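Local coordinates for protein Rnh (Ribonuclease H) (Chlorobaculum tepidum, PDB 3H08) that probably cleaves the RNA strand of RNA-DNA hybrids endonucleolytically, leaving 5'-phosphomonoester ends, in a reaction that depends on magnesium, at residues Lys3-Thr9 and Gly23-Tyr28; Pro17-Gly23 and Ser36-Thr42. The protein carries 3 engineered substitutions. All coordinates share one frame; numbering follows the deposited sequence. Where two conformers were deposited one is given.

Interaction 1: Lys3-Thr9 and Gly23-Tyr28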
loop_
_atom_site.group_PDB
_atom_site.type_symbol
_atom_site.label_atom_id
_atom_site.label_comp_id
_atom_site.label_asym_id
_atom_site.label_seq_id
_atom_site.Cartn_x
_atom_site.Cartn_y
_atom_site.Cartn_z
ATOM N N LYS A 3 10.079 17.165 -0.058
ATOM C CA LYS A 3 8.623 17.357 -0.304
ATOM C C LYS A 3 7.834 16.489 0.667
ATOM O O LYS A 3 8.277 15.381 1.000
ATOM C CB LYS A 3 8.235 16.913 -1.716
ATOM C CG LYS A 3 8.911 17.564 -2.916
ATOM C CD LYS A 3 8.307 16.912 -4.179
ATOM C CE LYS A 3 8.914 17.364 -5.475
ATOM N NZ LYS A 3 8.152 16.695 -6.576
ATOM N N THR A 4 6.681 16.973 1.121
ATOM C CA THR A 4 5.702 16.089 1.777
ATOM C C THR A 4 4.638 15.715 0.770
ATOM O O THR A 4 3.906 16.580 0.231
ATOM C CB THR A 4 5.034 16.695 3.005
ATOM O OG1 THR A 4 6.033 17.050 3.972
ATOM C CG2 THR A 4 4.030 15.715 3.596
ATOM N N ILE A 5 4.570 14.411 0.501
ATOM C CA ILE A 5 3.700 13.817 -0.506
ATOM C C ILE A 5 2.657 12.958 0.176
ATOM O O ILE A 5 2.998 12.071 0.958
ATOM C CB ILE A 5 4.506 12.873 -1.457
ATOM C CG1 ILE A 5 5.769 13.554 -1.960
ATOM C CG2 ILE A 5 3.657 12.425 -2.612
ATOM C CD1 ILE A 5 5.527 14.845 -2.698
ATOM N N THR A 6 1.392 13.143 -0.187
ATOM C CA THR A 6 0.324 12.361 0.419
ATOM C C THR A 6 -0.053 11.259 -0.591
ATOM O O THR A 6 -0.219 11.532 -1.766
ATOM C CB THR A 6 -0.836 13.274 0.790
ATOM O OG1 THR A 6 -0.360 14.286 1.674
ATOM C CG2 THR A 6 -1.976 12.503 1.438
ATOM N N ILE A 7 -0.141 10.014 -0.110
ATOM C CA ILE A 7 -0.409 8.868 -0.956
ATOM C C ILE A 7 -1.599 8.128 -0.399
ATOM O O ILE A 7 -1.671 7.839 0.788
ATOM C CB ILE A 7 0.820 7.921 -1.064
ATOM C CG1 ILE A 7 2.045 8.718 -1.471
ATOM C CG2 ILE A 7 0.536 6.809 -2.010
ATOM C CD1 ILE A 7 3.264 7.883 -1.688
ATOM N N TYR A 8 -2.525 7.812 -1.295
ATOM C CA TYR A 8 -3.754 7.083 -0.989
ATOM C C TYR A 8 -3.684 5.751 -1.705
ATOM O O TYR A 8 -3.499 5.711 -2.905
ATOM C CB TYR A 8 -4.947 7.870 -1.444
ATOM C CG TYR A 8 -5.041 9.242 -0.843
ATOM C CD1 TYR A 8 -5.737 9.454 0.338
ATOM C CD2 TYR A 8 -4.417 10.342 -1.441
ATOM C CE1 TYR A 8 -5.844 10.716 0.899
ATOM C CE2 TYR A 8 -4.514 11.588 -0.883
ATOM C CZ TYR A 8 -5.211 11.776 0.300
ATOM O OH TYR A 8 -5.356 13.051 0.838
ATOM N N THR A 9 -3.781 4.665 -0.965
ATOM C CA THR A 9 -3.566 3.339 -1.528
ATOM C C THR A 9 -4.779 2.437 -1.281
ATOM O O THR A 9 -5.440 2.512 -0.220
ATOM C CB THR A 9 -2.277 2.692 -0.951
ATOM O OG1 THR A 9 -2.458 2.381 0.439
ATOM C CG2 THR A 9 -1.101 3.596 -1.129
ATOM N N GLY A 23 -4.109 0.106 -6.526
ATOM C CA GLY A 23 -4.107 1.445 -7.048
ATOM C C GLY A 23 -3.515 2.394 -6.020
ATOM O O GLY A 23 -3.591 2.162 -4.808
ATOM N N ALA A 24 -2.919 3.461 -6.502
ATOM C CA ALA A 24 -2.402 4.502 -5.626
ATOM C C ALA A 24 -2.546 5.853 -6.320
ATOM O O ALA A 24 -2.331 5.973 -7.524
ATOM C CB ALA A 24 -0.944 4.240 -5.240
ATOM N N LEU A 25 -2.852 6.858 -5.525
ATOM C CA LEU A 25 -2.957 8.232 -5.943
ATOM C C LEU A 25 -1.963 9.008 -5.089
ATOM O O LEU A 25 -2.009 8.953 -3.842
ATOM C CB LEU A 25 -4.385 8.739 -5.693
ATOM C CG LEU A 25 -4.703 10.169 -6.001
ATOM C CD1 LEU A 25 -4.231 10.515 -7.335
ATOM C CD2 LEU A 25 -6.214 10.344 -5.877
ATOM N N LEU A 26 -1.016 9.643 -5.770
ATOM C CA LEU A 26 0.024 10.450 -5.150
ATOM C C LEU A 26 -0.319 11.904 -5.347
ATOM O O LEU A 26 -0.640 12.317 -6.463
ATOM C CB LEU A 26 1.400 10.160 -5.786
ATOM C CG LEU A 26 2.024 8.811 -5.432
ATOM C CD1 LEU A 26 1.492 7.729 -6.290
ATOM C CD2 LEU A 26 3.519 8.883 -5.534
ATOM N N MET A 27 -0.256 12.685 -4.287
ATOM C CA MET A 27 -0.669 14.075 -4.303
ATOM C C MET A 27 0.403 14.993 -3.717
ATOM O O MET A 27 0.940 14.748 -2.653
ATOM C CB MET A 27 -1.954 14.198 -3.482
ATOM C CG MET A 27 -2.407 15.565 -3.280
ATOM S SD MET A 27 -3.840 15.504 -2.209
ATOM C CE MET A 27 -4.962 14.559 -3.198
ATOM N N TYR A 28 0.692 16.074 -4.431
ATOM C CA TYR A 28 1.562 17.135 -3.940
ATOM C C TYR A 28 0.960 18.473 -4.395
ATOM O O TYR A 28 1.071 18.849 -5.558
ATOM C CB TYR A 28 2.958 16.918 -4.482
ATOM C CG TYR A 28 3.954 17.963 -4.066
ATOM C CD1 TYR A 28 4.287 18.155 -2.727
ATOM C CD2 TYR A 28 4.587 18.764 -5.022
ATOM C CE1 TYR A 28 5.192 19.140 -2.362
ATOM C CE2 TYR A 28 5.487 19.718 -4.669
ATOM C CZ TYR A 28 5.793 19.909 -3.351
ATOM O OH TYR A 28 6.698 20.886 -3.033
#
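The Tyr28 ring has the side chain of Lys3 over one face and the carbonyl oxygen of Thr4 at its edge, in plane. Segments 3-9 and 23-28 belong to the antiparallel hairpin of strands 4-13 and 18-28 in the mixed RNase H sheet. Lys3 CD stands above the ring centre, 4.0 Å from the Tyr28 centroid and 12° off the normal, a CH-pi contact made by an extended aliphatic chain that crosses the tyrosine at about a right angle. Thr4 O approaches Tyr28 CD1 to 3.4 Å. CG of Tyr28 lies anti to the backbone N (chi1 179°), which brings the ring over to the Lys3 end of the other segment. Two hydrogen-bonded pairs hold the strands: Thr6 with Met27, where Met27 N reaches Thr6 O at 2.8 Å, and Tyr8 with Leu25, where Tyr8 N meets Leu25 O at 2.8 Å. On the face of Ile7, Leu26, Thr9 and Ala24, Ile7 and Leu26 lie side by side, with Ile7 CG1 4.0 Å from Leu26 CG, both buried. Tyr8, Leu25 and Met27 occupy the other face, where Tyr130 of helix 129-144 touches all three; Tyr8 also meets the ring of Tyr68. Leu25 O sits at the edge of the Tyr8 ring, and the Met27 chain, bent at chi3 (-62°), brings its CE methyl obliquely to 3.8 Å from Tyr8 CE2.

Interaction 2: Pro17-Gly23 and Ser36-Thr42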
loop_
_atom_site.group_PDB
_atom_site.type_symbol
_atom_site.label_atom_id
_atom_site.label_comp_id
_atom_site.label_asym_id
_atom_site.label_seq_id
_atom_site.Cartn_x
_atom_site.Cartn_y
_atom_site.Cartn_z
ATOM N N PRO A 17 -7.117 -17.600 -2.938
ATOM C CA PRO A 17 -6.758 -16.488 -3.810
ATOM C C PRO A 17 -7.693 -16.268 -5.011
ATOM O O PRO A 17 -8.551 -17.111 -5.348
ATOM C CB PRO A 17 -5.364 -16.898 -4.303
ATOM C CG PRO A 17 -5.482 -18.376 -4.448
ATOM C CD PRO A 17 -6.481 -18.848 -3.391
ATOM N N GLY A 18 -7.486 -15.130 -5.661
ATOM C CA GLY A 18 -8.198 -14.756 -6.864
ATOM C C GLY A 18 -7.546 -13.601 -7.581
ATOM O O GLY A 18 -6.491 -13.137 -7.178
ATOM N N LYS A 19 -8.209 -13.116 -8.626
ATOM C CA LYS A 19 -7.705 -11.997 -9.410
ATOM C C LYS A 19 -7.722 -10.756 -8.548
ATOM O O LYS A 19 -8.664 -10.541 -7.804
ATOM C CB LYS A 19 -8.580 -11.756 -10.634
ATOM C CG LYS A 19 -8.449 -12.785 -11.713
ATOM C CD LYS A 19 -9.314 -12.407 -12.912
ATOM C CE LYS A 19 -8.934 -13.221 -14.130
ATOM N NZ LYS A 19 -9.505 -14.593 -14.097
ATOM N N GLY A 20 -6.666 -9.963 -8.627
ATOM C CA GLY A 20 -6.575 -8.785 -7.811
ATOM C C GLY A 20 -6.001 -7.589 -8.508
ATOM O O GLY A 20 -5.432 -7.678 -9.586
ATOM N N GLY A 21 -6.164 -6.446 -7.870
ATOM C CA GLY A 21 -5.591 -5.215 -8.359
ATOM C C GLY A 21 -5.212 -4.303 -7.218
ATOM O O GLY A 21 -5.668 -4.454 -6.081
ATOM N N TRP A 22 -4.407 -3.313 -7.564
ATOM C CA TRP A 22 -3.994 -2.294 -6.636
ATOM C C TRP A 22 -4.006 -0.944 -7.335
ATOM O O TRP A 22 -3.863 -0.851 -8.561
ATOM C CB TRP A 22 -2.576 -2.589 -6.051
ATOM C CG TRP A 22 -1.547 -2.842 -7.091
ATOM C CD1 TRP A 22 -1.202 -4.050 -7.647
ATOM C CD2 TRP A 22 -0.769 -1.863 -7.778
ATOM N NE1 TRP A 22 -0.257 -3.869 -8.618
ATOM C CE2 TRP A 22 0.018 -2.538 -8.726
ATOM C CE3 TRP A 22 -0.641 -0.477 -7.670
ATOM C CZ2 TRP A 22 0.887 -1.879 -9.558
ATOM C CZ3 TRP A 22 0.189 0.158 -8.540
ATOM C CH2 TRP A 22 0.958 -0.537 -9.442
ATOM N N GLY A 23 -4.109 0.106 -6.526
ATOM C CA GLY A 23 -4.107 1.445 -7.048
ATOM C C GLY A 23 -3.515 2.394 -6.020
ATOM O O GLY A 23 -3.591 2.162 -4.808
ATOM N N SER A 36 -1.621 2.002 -11.091
ATOM C CA SER A 36 -2.387 0.815 -10.744
ATOM C C SER A 36 -1.824 -0.408 -11.430
ATOM O O SER A 36 -1.043 -0.303 -12.386
ATOM C CB SER A 36 -3.807 1.016 -11.201
ATOM O OG SER A 36 -3.892 1.180 -12.612
ATOM N N GLY A 37 -2.257 -1.569 -10.970
ATOM C CA GLY A 37 -1.856 -2.795 -11.612
ATOM C C GLY A 37 -2.705 -3.981 -11.186
ATOM O O GLY A 37 -3.562 -3.876 -10.316
ATOM N N TYR A 38 -2.385 -5.117 -11.801
ATOM C CA TYR A 38 -3.160 -6.336 -11.742
ATOM C C TYR A 38 -2.289 -7.525 -11.276
ATOM O O TYR A 38 -1.070 -7.578 -11.544
ATOM C CB TYR A 38 -3.671 -6.642 -13.170
ATOM C CG TYR A 38 -4.298 -7.998 -13.345
ATOM C CD1 TYR A 38 -5.557 -8.273 -12.840
ATOM C CD2 TYR A 38 -3.658 -8.999 -14.072
ATOM C CE1 TYR A 38 -6.120 -9.523 -12.984
ATOM C CE2 TYR A 38 -4.223 -10.255 -14.229
ATOM C CZ TYR A 38 -5.464 -10.516 -13.707
ATOM O OH TYR A 38 -6.048 -11.775 -13.916
ATOM N N ASP A 39 -2.915 -8.492 -10.607
ATOM C CA ASP A 39 -2.234 -9.755 -10.239
ATOM C C ASP A 39 -3.226 -10.904 -10.437
ATOM O O ASP A 39 -4.333 -10.828 -9.951
ATOM C CB ASP A 39 -1.786 -9.662 -8.775
ATOM C CG ASP A 39 -0.965 -10.841 -8.329
ATOM O OD1 ASP A 39 -1.308 -11.985 -8.661
ATOM O OD2 ASP A 39 0.029 -10.608 -7.608
ATOM N N PRO A 40 -2.865 -11.927 -11.234
ATOM C CA PRO A 40 -3.849 -12.931 -11.582
ATOM C C PRO A 40 -4.268 -13.874 -10.464
ATOM O O PRO A 40 -5.285 -14.562 -10.599
ATOM C CB PRO A 40 -3.141 -13.735 -12.688
ATOM C CG PRO A 40 -1.729 -13.598 -12.437
ATOM C CD PRO A 40 -1.574 -12.190 -11.900
ATOM N N ALA A 41 -3.469 -13.961 -9.405
ATOM C CA ALA A 41 -3.800 -14.887 -8.315
ATOM C C ALA A 41 -3.166 -14.404 -7.041
ATOM O O ALA A 41 -1.966 -14.518 -6.852
ATOM C CB ALA A 41 -3.368 -16.327 -8.656
ATOM N N THR A 42 -3.992 -13.830 -6.182
ATOM C CA THR A 42 -3.511 -13.071 -5.026
ATOM C C THR A 42 -4.602 -12.991 -3.962
ATOM O O THR A 42 -5.707 -13.565 -4.110
ATOM C CB THR A 42 -3.027 -11.683 -5.463
ATOM O OG1 THR A 42 -2.277 -11.057 -4.415
ATOM C CG2 THR A 42 -4.181 -10.787 -5.903
HETATM O O HOH W 1 0.903 -6.013 -10.315
#
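Gly20 O accepts the backbone N-H of Asp39 at 2.8 Å, a bond that comes in 40° above the carbonyl plane, while Tyr38 CA and CD1 crowd the same oxygen. It belongs to the antiparallel hairpin of strands 18-28 and 31-39, at the edge of the RNase H sheet. The return bond, Gly20 N to Asp39 O at 2.8 Å, runs nearly straight along the carbonyl. Beyond it the register slips by one residue, a beta bulge, and the chain turns a corner at Pro40 and Ala41 before Gly18 and Thr42 pair in both directions. Ala41 N donates to Asp39 OD1 at 3.0 Å, an Asx turn at this corner. Thr42 CG2 lies 3.7 Å from Gly20 CA.

The indole of Trp22 lies flat over the backbone of Ser36 and Gly37. Its CG sits between the backbone N and carbonyl carbon (chi1 52°), folding the indole over Gly37, whose N is 3.3 Å above the ring plane and whose CA makes a CH-pi contact with the five-membered ring. Met50 and Lys54 of helix 44-57 also touch the indole. A leucine here would probably leave Gly37 without its aromatic cover and lose the indole's link to the strand through water. That water lies in the ring plane, accepting from Trp22 NE1 at 3.0 Å and donating to Tyr38 O at 2.8 Å.

In the fold
Interactions 1 and 2 use opposite ends of strand 18-28 and share Gly23, where one gives way to the other; their centres are 20 Å apart. Interaction 1 joins that strand to 4-13, inside the sheet, and is the more buried: regular pairing, with isoleucine and leucine, beside the smaller alanine and threonine, on one face and tyrosine, leucine and methionine under helix 129-144 on the other. Interaction 2 joins it to the outermost strand 31-39, and more of its residues are exposed. Backbone bonds, glycines, a bulge and a water do much of the work there. Both come near the predicted metal ligand Asp10 through Gly23, and Thr9 of interaction 1 lies about 5 Å, side chain to ion, from the bound magnesium.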